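Long-range contact in conserved protein (PDB 1RFE), which is of unknown function but probably binds coenzyme F420 and may act as an oxidoreductase of the FMN-binding split-barrel type: residues S22-L27 with T39-Y43. Residue numbers count along the deposited sequence, not the author numbering.
Sequences SRTGTL and TAMWY
Tyr-43, buried with chi1 at 60° (p), lays its ring along the backbone of Ser-22 to Gly-25: CE2 is 3.9 Å from Arg-23 O and, at the ring edge, 4.2 Å from Gly-25 N. Its OH lies 3.3 Å from Ser-22 CB and hydrogen-bonds Val-19 O, tying strand 36-46 to helix 12-21. The axes of 25-27 and 39-41 approach to 4.7 Å with N-to-C directions 135° apart, antiparallel with a marked twist. Gly-25/Met-41 is a hydrogen-bonded pair (Gly-25 N to Met-41 O 3.2 Å, Met-41 N to Gly-25 O 2.9 Å), as is Leu-27/Thr-39 (Leu-27 N to Thr-39 O 3.0 Å, Thr-39 N to Leu-27 O 3.1 Å); between them Thr-26/Ala-40 is non-hydrogen-bonded, CA-CA 4.6 Å. This hairpin belongs to the antiparallel barrel of the pyridoxamine 5'-phosphate oxidase-like fold. Leu-27 (chi1 t) and selenomethionine Met-41 (chi1 m) share one face, Leu-27 CB to Met-41 CG 4.0 Å, and both touch Leu-52. Trp-42 CD1 sits 3.2 Å from Arg-23 O and 3.5 Å from Thr-24 OG1, while the indole stacks with Tyr-112.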
loop_
_atom_site.group_PDB
_atom_site.type_symbol
_atom_site.label_atom_id
_atom_site.label_comp_id
_atom_site.label_asym_id
_atom_site.label_seq_id
_atom_site.Cartn_x
_atom_site.Cartn_y
_atom_site.Cartn_z
ATOM N N SER A 22 -3.027 -6.893 4.881
ATOM C CA SER A 22 -3.892 -5.723 4.685
ATOM C C SER A 22 -4.499 -5.670 3.283
ATOM O O SER A 22 -4.007 -6.328 2.328
ATOM C CB SER A 22 -3.105 -4.454 5.002
ATOM O OG SER A 22 -2.553 -4.509 6.317
ATOM N N ARG A 23 -5.582 -4.904 3.167
ATOM C CA ARG A 23 -6.326 -4.722 1.925
ATOM C C ARG A 23 -6.226 -3.337 1.299
ATOM O O ARG A 23 -6.233 -3.167 0.045
ATOM C CB ARG A 23 -7.803 -5.008 2.197
ATOM C CG ARG A 23 -8.031 -6.507 2.338
ATOM C CD ARG A 23 -9.434 -6.951 2.672
ATOM N NE ARG A 23 -10.401 -6.622 1.630
ATOM C CZ ARG A 23 -10.764 -7.422 0.647
ATOM N NH1 ARG A 23 -10.308 -8.680 0.504
ATOM N NH2 ARG A 23 -11.682 -6.985 -0.176
ATOM N N THR A 24 -6.209 -2.342 2.176
ATOM C CA THR A 24 -6.267 -0.932 1.782
ATOM C C THR A 24 -5.233 -0.103 2.488
ATOM O O THR A 24 -5.124 -0.147 3.690
ATOM C CB THR A 24 -7.643 -0.306 2.121
ATOM O OG1 THR A 24 -8.680 -1.108 1.569
ATOM C CG2 THR A 24 -7.826 1.078 1.397
ATOM N N GLY A 25 -4.487 0.681 1.723
ATOM C CA GLY A 25 -3.692 1.746 2.269
ATOM C C GLY A 25 -4.058 3.084 1.651
ATOM O O GLY A 25 -4.881 3.156 0.788
ATOM N N THR A 26 -3.417 4.128 2.152
ATOM C CA THR A 26 -3.498 5.484 1.646
ATOM C C THR A 26 -2.210 5.904 0.957
ATOM O O THR A 26 -1.149 5.907 1.558
ATOM C CB THR A 26 -3.773 6.449 2.813
ATOM O OG1 THR A 26 -5.010 6.090 3.463
ATOM C CG2 THR A 26 -4.019 7.871 2.309
ATOM N N LEU A 27 -2.339 6.276 -0.329
ATOM C CA LEU A 27 -1.251 6.767 -1.107
ATOM C C LEU A 27 -1.325 8.281 -1.105
ATOM O O LEU A 27 -2.399 8.835 -1.184
ATOM C CB LEU A 27 -1.368 6.250 -2.548
ATOM C CG LEU A 27 -0.358 6.797 -3.570
ATOM C CD1 LEU A 27 0.992 6.178 -3.358
ATOM C CD2 LEU A 27 -0.871 6.561 -4.941
ATOM N N THR A 39 -5.368 9.206 -1.994
ATOM C CA THR A 39 -6.343 8.217 -2.496
ATOM C C THR A 39 -6.234 6.939 -1.664
ATOM O O THR A 39 -5.167 6.611 -1.172
ATOM C CB THR A 39 -6.106 7.885 -3.988
ATOM O OG1 THR A 39 -4.876 7.171 -4.136
ATOM C CG2 THR A 39 -5.925 9.147 -4.856
ATOM N N ALA A 40 -7.362 6.254 -1.432
ATOM C CA ALA A 40 -7.367 4.968 -0.765
ATOM C C ALA A 40 -7.264 3.877 -1.858
ATOM O O ALA A 40 -8.084 3.841 -2.762
ATOM C CB ALA A 40 -8.616 4.802 -0.026
HETATM N N MSE A 41 -6.250 3.020 -1.768
HETATM C CA MSE A 41 -5.847 2.129 -2.853
HETATM C C MSE A 41 -5.860 0.654 -2.352
HETATM O O MSE A 41 -5.330 0.372 -1.308
HETATM C CB MSE A 41 -4.394 2.462 -3.310
HETATM C CG MSE A 41 -4.187 3.842 -4.035
HETATM SE SE MSE A 41 -5.304 3.916 -5.576
HETATM C CE MSE A 41 -4.193 2.900 -6.739
ATOM N N TRP A 42 -6.435 -0.252 -3.144
ATOM C CA TRP A 42 -6.053 -1.658 -3.121
ATOM C C TRP A 42 -4.735 -1.812 -3.833
ATOM O O TRP A 42 -4.307 -0.930 -4.563
ATOM C CB TRP A 42 -7.062 -2.533 -3.804
ATOM C CG TRP A 42 -8.334 -2.694 -3.036
ATOM C CD1 TRP A 42 -8.621 -2.220 -1.792
ATOM C CD2 TRP A 42 -9.487 -3.403 -3.469
ATOM N NE1 TRP A 42 -9.898 -2.587 -1.426
ATOM C CE2 TRP A 42 -10.446 -3.325 -2.438
ATOM C CE3 TRP A 42 -9.804 -4.129 -4.622
ATOM C CZ2 TRP A 42 -11.716 -3.923 -2.539
ATOM C CZ3 TRP A 42 -11.083 -4.738 -4.723
ATOM C CH2 TRP A 42 -12.007 -4.619 -3.697
ATOM N N TYR A 43 -4.073 -2.929 -3.604
ATOM C CA TYR A 43 -2.732 -3.070 -4.140
ATOM C C TYR A 43 -2.316 -4.471 -4.410
ATOM O O TYR A 43 -2.934 -5.469 -3.919
ATOM C CB TYR A 43 -1.711 -2.337 -3.247
ATOM C CG TYR A 43 -1.635 -2.826 -1.843
ATOM C CD1 TYR A 43 -0.706 -3.809 -1.469
ATOM C CD2 TYR A 43 -2.485 -2.313 -0.870
ATOM C CE1 TYR A 43 -0.641 -4.259 -0.125
ATOM C CE2 TYR A 43 -2.400 -2.759 0.474
ATOM C CZ TYR A 43 -1.486 -3.720 0.830
ATOM O OH TYR A 43 -1.439 -4.145 2.150
#